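Local coordinates for protein carbamate kinase (Mycoplasma penetrans, PDB 4AXS) that probably catalyses reversible phosphoryl transfer between carbamoyl phosphate and ADP, giving ATP and carbamate, as carbamate kinases of the amino acid kinase family do, at residues Ala51-Ala56 / Lys317-Leu322; Asp231-Leu236 / Phe248-Ala253. All coordinates share one frame; numbering follows the deposited sequence.

Contact 1. Residues Ala51-Ala56 / Lys317-Leu322; sequences AAKIAA and KVEDAL
Lys53, within helix 48-59, and Glu319, in the opening turn of the short helix 318-321, mark the nearest approach of the two backbones, yet their CA atoms are still 7.7 Å apart, so the gap is bridged by side chains alone. From 51-56, Lys53 alone reaches across. Its CG lies anti to the carbonyl carbon, the chain bends at chi2 (-80°), and beyond that bend it runs out nearly extended toward the other helix. At its end NZ gives a hydrogen bond to OE2 of Glu319 at 3.0 Å, part of a salt bridge. The ammonium comes in on the syn side of that oxygen, 25° out of the carboxylate plane. The grip is one-sided, for Lys53 NZ stays 3.8 Å from Glu319 OE1. Lys53 CD, two atoms back along the chain from NZ, is 3.4 Å from both Glu319 OE1 and Glu319 OE2, and the two side chains cross at about a right angle.

Both helices cover the same face of the central mixed sheet of an amino acid kinase fold: Ile54 rests on Val64 and Val66, at one margin of the sheet, and Ala321 on Ile311 and Ala313. Helix 48-59 belongs to the beta-alpha-beta crossover between strands 27-31 and 64-68, and helix 96-121 packs against it through Ile115 and Glu118.

Beside the ion pair, along the lysine's methylenes, the contact turns apolar. CG1 of buried Val318 meets the lysine's aliphatic part, 4.0 Å from Lys53 CE, the two side chains crossing obliquely. Glu319 is exposed, and its carboxylate belongs to the first turn after the N-cap residue Lys317, where the helix end would probably favour a negative charge.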
loop_
_atom_site.group_PDB
_atom_site.type_symbol
_atom_site.label_atom_id
_atom_site.label_comp_id
_atom_site.label_asym_id
_atom_site.label_seq_id
_atom_site.Cartn_x
_atom_site.Cartn_y
_atom_site.Cartn_z
ATOM N N ALA A 51 -4.498 13.938 -11.087
ATOM C CA ALA A 51 -4.015 12.911 -11.996
ATOM C C ALA A 51 -3.884 13.450 -13.417
ATOM O O ALA A 51 -2.828 13.325 -14.042
ATOM C CB ALA A 51 -4.927 11.681 -11.959
ATOM N N ALA A 52 -4.955 14.043 -13.931
ATOM C CA ALA A 52 -4.895 14.668 -15.249
ATOM C C ALA A 52 -3.714 15.656 -15.354
ATOM O O ALA A 52 -2.971 15.647 -16.346
ATOM C CB ALA A 52 -6.214 15.345 -15.583
ATOM N N LYS A 53 -3.532 16.492 -14.331
ATOM C CA LYS A 53 -2.376 17.385 -14.307
ATOM C C LYS A 53 -1.067 16.581 -14.339
ATOM O O LYS A 53 -0.138 16.933 -15.069
ATOM C CB LYS A 53 -2.388 18.324 -13.092
ATOM C CG LYS A 53 -3.708 19.036 -12.801
ATOM C CD LYS A 53 -3.979 20.258 -13.675
ATOM C CE LYS A 53 -4.970 21.196 -12.961
ATOM N NZ LYS A 53 -5.726 22.125 -13.862
ATOM N N ILE A 54 -0.988 15.505 -13.557
ATOM C CA ILE A 54 0.226 14.682 -13.550
ATOM C C ILE A 54 0.459 14.035 -14.913
ATOM O O ILE A 54 1.592 13.961 -15.392
ATOM C CB ILE A 54 0.200 13.592 -12.453
ATOM C CG1 ILE A 54 0.409 14.220 -11.074
ATOM C CG2 ILE A 54 1.291 12.569 -12.704
ATOM C CD1 ILE A 54 -0.200 13.454 -9.941
ATOM N N ALA A 55 -0.617 13.571 -15.538
ATOM C CA ALA A 55 -0.512 12.979 -16.859
ATOM C C ALA A 55 0.176 13.947 -17.820
ATOM O O ALA A 55 1.151 13.580 -18.481
ATOM C CB ALA A 55 -1.886 12.591 -17.375
ATOM N N ALA A 56 -0.316 15.187 -17.868
ATOM C CA ALA A 56 0.150 16.181 -18.846
ATOM C C ALA A 56 1.643 16.498 -18.783
ATOM O O ALA A 56 2.246 16.830 -19.802
ATOM C CB ALA A 56 -0.665 17.465 -18.748
ATOM N N LYS A 317 -4.285 26.215 -10.882
ATOM C CA LYS A 317 -3.357 27.083 -11.592
ATOM C C LYS A 317 -1.914 26.599 -11.559
ATOM O O LYS A 317 -0.983 27.407 -11.475
ATOM C CB LYS A 317 -3.466 28.503 -11.031
ATOM C CG LYS A 317 -4.918 28.973 -10.907
ATOM C CD LYS A 317 -5.054 30.233 -10.078
ATOM C CE LYS A 317 -6.429 30.339 -9.430
ATOM N NZ LYS A 317 -6.497 29.610 -8.131
ATOM N N VAL A 318 -1.729 25.286 -11.655
ATOM C CA VAL A 318 -0.415 24.700 -11.438
ATOM C C VAL A 318 0.425 24.562 -12.705
ATOM O O VAL A 318 1.652 24.531 -12.635
ATOM C CB VAL A 318 -0.508 23.347 -10.719
ATOM C CG1 VAL A 318 -1.511 22.431 -11.417
ATOM C CG2 VAL A 318 0.868 22.695 -10.636
ATOM N N GLU A 319 -0.220 24.470 -13.862
ATOM C CA GLU A 319 0.531 24.505 -15.116
ATOM C C GLU A 319 1.019 25.936 -15.379
ATOM O O GLU A 319 2.148 26.148 -15.834
ATOM C CB GLU A 319 -0.293 23.965 -16.294
ATOM C CG GLU A 319 -1.771 24.324 -16.268
ATOM C CD GLU A 319 -2.616 23.240 -15.634
ATOM O OE1 GLU A 319 -2.706 22.142 -16.227
ATOM O OE2 GLU A 319 -3.187 23.478 -14.544
ATOM N N ASP A 320 0.167 26.913 -15.079
ATOM C CA ASP A 320 0.589 28.309 -15.109
ATOM C C ASP A 320 1.776 28.472 -14.173
ATOM O O ASP A 320 2.787 29.100 -14.517
ATOM C CB ASP A 320 -0.539 29.243 -14.641
ATOM C CG ASP A 320 -1.639 29.402 -15.675
ATOM O OD1 ASP A 320 -1.479 30.244 -16.585
ATOM O OD2 ASP A 320 -2.667 28.694 -15.569
ATOM N N ALA A 321 1.630 27.891 -12.984
ATOM C CA ALA A 321 2.586 28.076 -11.900
ATOM C C ALA A 321 3.987 27.665 -12.312
ATOM O O ALA A 321 4.971 28.284 -11.899
ATOM C CB ALA A 321 2.148 27.299 -10.676
ATOM N N LEU A 322 4.069 26.628 -13.139
ATOM C CA LEU A 322 5.354 26.127 -13.610
ATOM C C LEU A 322 6.013 27.069 -14.603
ATOM O O LEU A 322 7.116 26.803 -15.084
ATOM C CB LEU A 322 5.180 24.752 -14.234
ATOM C CG LEU A 322 5.051 23.647 -13.196
ATOM C CD1 LEU A 322 3.851 22.779 -13.529
ATOM C CD2 LEU A 322 6.346 22.836 -13.116
#

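Contact 2. Residues Asp231-Leu236 / Phe248-Ala253. With SO4 (sulfate ion), chain C; SO4 (sulfate ion), chain B.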
loop_
_atom_site.group_PDB
_atom_site.type_symbol
_atom_site.label_atom_id
_atom_site.label_comp_id
_atom_site.label_asym_id
_atom_site.label_seq_id
_atom_site.Cartn_x
_atom_site.Cartn_y
_atom_site.Cartn_z
ATOM N N ASP A 231 5.312 15.138 8.599
ATOM C CA ASP A 231 4.778 16.146 7.713
ATOM C C ASP A 231 5.091 15.736 6.270
ATOM O O ASP A 231 6.256 15.559 5.901
ATOM C CB ASP A 231 5.402 17.494 8.057
ATOM C CG ASP A 231 4.932 18.605 7.144
ATOM O OD1 ASP A 231 5.373 18.637 5.974
ATOM O OD2 ASP A 231 4.103 19.424 7.598
ATOM N N LYS A 232 4.041 15.565 5.470
ATOM C CA LYS A 232 4.186 15.085 4.107
ATOM C C LYS A 232 5.061 15.999 3.243
ATOM O O LYS A 232 5.765 15.524 2.347
ATOM C CB LYS A 232 2.810 14.851 3.460
ATOM C CG LYS A 232 1.975 16.116 3.197
ATOM C CD LYS A 232 2.216 16.658 1.799
ATOM C CE LYS A 232 1.040 17.486 1.317
ATOM N NZ LYS A 232 0.894 18.770 2.068
ATOM N N ASP A 233 5.032 17.306 3.508
ATOM C CA ASP A 233 5.894 18.222 2.747
ATOM C C ASP A 233 7.390 17.950 3.025
ATOM O O ASP A 233 8.172 17.775 2.100
ATOM C CB ASP A 233 5.482 19.691 2.964
ATOM C CG ASP A 233 4.025 19.969 2.538
ATOM O OD1 ASP A 233 3.632 19.597 1.409
ATOM O OD2 ASP A 233 3.271 20.578 3.337
ATOM N N PHE A 234 7.773 17.877 4.298
ATOM C CA PHE A 234 9.110 17.424 4.682
ATOM C C PHE A 234 9.437 16.083 4.020
ATOM O O PHE A 234 10.511 15.897 3.442
ATOM C CB PHE A 234 9.193 17.188 6.194
ATOM C CG PHE A 234 9.149 18.437 7.036
ATOM C CD1 PHE A 234 9.380 19.688 6.493
ATOM C CD2 PHE A 234 8.908 18.346 8.401
ATOM C CE1 PHE A 234 9.357 20.802 7.285
ATOM C CE2 PHE A 234 8.883 19.486 9.196
ATOM C CZ PHE A 234 9.103 20.707 8.630
ATOM N N ALA A 235 8.512 15.134 4.134
ATOM C CA ALA A 235 8.769 13.792 3.647
ATOM C C ALA A 235 9.073 13.875 2.177
ATOM O O ALA A 235 10.096 13.400 1.719
ATOM C CB ALA A 235 7.563 12.854 3.910
ATOM N N LEU A 236 8.180 14.504 1.436
ATOM C CA LEU A 236 8.307 14.533 -0.013
ATOM C C LEU A 236 9.484 15.377 -0.478
ATOM O O LEU A 236 9.988 15.200 -1.595
ATOM C CB LEU A 236 6.998 14.990 -0.651
ATOM C CG LEU A 236 6.134 13.766 -0.945
ATOM C CD1 LEU A 236 4.654 14.076 -0.784
ATOM C CD2 LEU A 236 6.442 13.233 -2.339
ATOM N N PHE A 248 10.210 20.858 -6.984
ATOM C CA PHE A 248 9.394 20.323 -5.916
ATOM C C PHE A 248 8.149 21.200 -5.822
ATOM O O PHE A 248 8.227 22.329 -5.358
ATOM C CB PHE A 248 10.180 20.356 -4.602
ATOM C CG PHE A 248 9.391 19.895 -3.398
ATOM C CD1 PHE A 248 8.354 18.973 -3.530
ATOM C CD2 PHE A 248 9.702 20.362 -2.125
ATOM C CE1 PHE A 248 7.627 18.542 -2.414
ATOM C CE2 PHE A 248 8.981 19.936 -1.004
ATOM C CZ PHE A 248 7.943 19.023 -1.149
ATOM N N VAL A 249 7.003 20.698 -6.279
ATOM C CA VAL A 249 5.765 21.472 -6.212
ATOM C C VAL A 249 4.887 21.059 -5.047
ATOM O O VAL A 249 4.533 19.888 -4.908
ATOM C CB VAL A 249 4.906 21.316 -7.473
ATOM C CG1 VAL A 249 3.579 22.062 -7.296
ATOM C CG2 VAL A 249 5.657 21.788 -8.706
ATOM N N VAL A 250 4.519 22.035 -4.232
ATOM C CA VAL A 250 3.663 21.820 -3.079
ATOM C C VAL A 250 2.273 22.380 -3.359
ATOM O O VAL A 250 2.098 23.606 -3.447
ATOM C CB VAL A 250 4.255 22.520 -1.839
ATOM C CG1 VAL A 250 3.279 22.478 -0.668
ATOM C CG2 VAL A 250 5.615 21.906 -1.474
ATOM N N LEU A 251 1.292 21.488 -3.517
ATOM C CA LEU A 251 -0.058 21.905 -3.888
ATOM C C LEU A 251 -0.826 22.312 -2.663
ATOM O O LEU A 251 -0.825 21.615 -1.650
ATOM C CB LEU A 251 -0.802 20.805 -4.620
ATOM C CG LEU A 251 -0.212 20.436 -5.971
ATOM C CD1 LEU A 251 -1.061 19.356 -6.630
ATOM C CD2 LEU A 251 -0.106 21.675 -6.852
ATOM N N THR A 252 -1.491 23.447 -2.766
ATOM C CA THR A 252 -2.049 24.098 -1.604
ATOM C C THR A 252 -3.059 25.102 -2.114
ATOM O O THR A 252 -3.007 25.492 -3.276
ATOM C CB THR A 252 -0.942 24.812 -0.796
ATOM O OG1 THR A 252 -1.417 25.109 0.524
ATOM C CG2 THR A 252 -0.497 26.096 -1.502
ATOM N N ALA A 253 -3.969 25.528 -1.247
ATOM C CA ALA A 253 -5.144 26.276 -1.690
ATOM C C ALA A 253 -4.914 27.775 -1.854
ATOM O O ALA A 253 -5.835 28.560 -1.637
ATOM C CB ALA A 253 -6.314 26.029 -0.741
HETATM S S SO4 C . -3.409 22.365 2.211
HETATM O O1 SO4 C . -2.949 23.497 1.413
HETATM O O2 SO4 C . -4.862 22.272 2.048
HETATM O O3 SO4 C . -2.742 21.151 1.742
HETATM O O4 SO4 C . -3.068 22.571 3.624
HETATM S S SO4 B . -1.959 17.094 5.055
HETATM O O1 SO4 B . -1.645 16.195 6.167
HETATM O O2 SO4 B . -2.434 16.253 3.958
HETATM O O3 SO4 B . -3.011 18.062 5.393
HETATM O O4 SO4 B . -0.779 17.886 4.672
#
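Van der Waals packing joins Leu236 and Asp233 to Phe248 and Val250. Its apolar pair is Leu236 CB with Phe248 CE1, 4.0 Å apart; the Asp233 oxygens make the shorter contacts. Phe248 holds CG anti to its own N (chi1 177°), which swings the ring toward the helix. There it is sandwiched, Val250 CG2 over one face and the carbonyl oxygen of Leu236 over the other, both toward the rim, while Asp233 O approaches Phe248 CZ obliquely at 3.5 Å. Val250 CG1 presses against the carboxylate, 3.6 Å from Asp233 OD1.

No hydrogen bond joins the two segments; the polar bonds lie within the start of the helix or run to bound sulfates. Asp231 is the N-cap of helix 232-242, its OD1 accepting from Phe234 N at 3.0 Å and, weakly, from Asp233 N. Lys232, bent at chi2 and chi4, curls back so that NZ reaches Asp233 OD1 at 2.9 Å, a salt bridge entering from above the carboxylate plane.

Of two sulfates, probably from the crystallisation liquor, one bonds through O4 to Lys232 NZ at 3.2 Å. Ala253 N gives a weak hydrogen bond to O1 of the other; Thr252 OG1 also comes up to that oxygen, but so close that the detail is doubtful. Gly33 N and Asn34 ND2 also bind sulfate.

The helical piece 232-236 runs nearly antiparallel to strand residues 248-251 (165°), an alpha-beta unit of the three-layer amino acid kinase fold, and the anions beside it are consistent with phosphate-binding sites.

Overall arrangement
From the N terminus, the chain forms strand 27-31 and soon reaches helix 48-59, which carries 51-56, the first half of contact 1; its partner 317-322 follows 260 residues after 51-56, near the C terminus. Contact 2 closes a far shorter loop, with 11 residues between 231-236 and 248-253, and falls wholly within that long excursion; the two nest and do not cross. They sit on opposite faces of the central sheet: contact 1 joins two helices above one face, contact 2 lays helix 232-242 on the other. Strand 247-251 links them, since Leu251 CD2 meets Val318 CG2 at 4.0 Å, although the contact centres are about 15 Å apart.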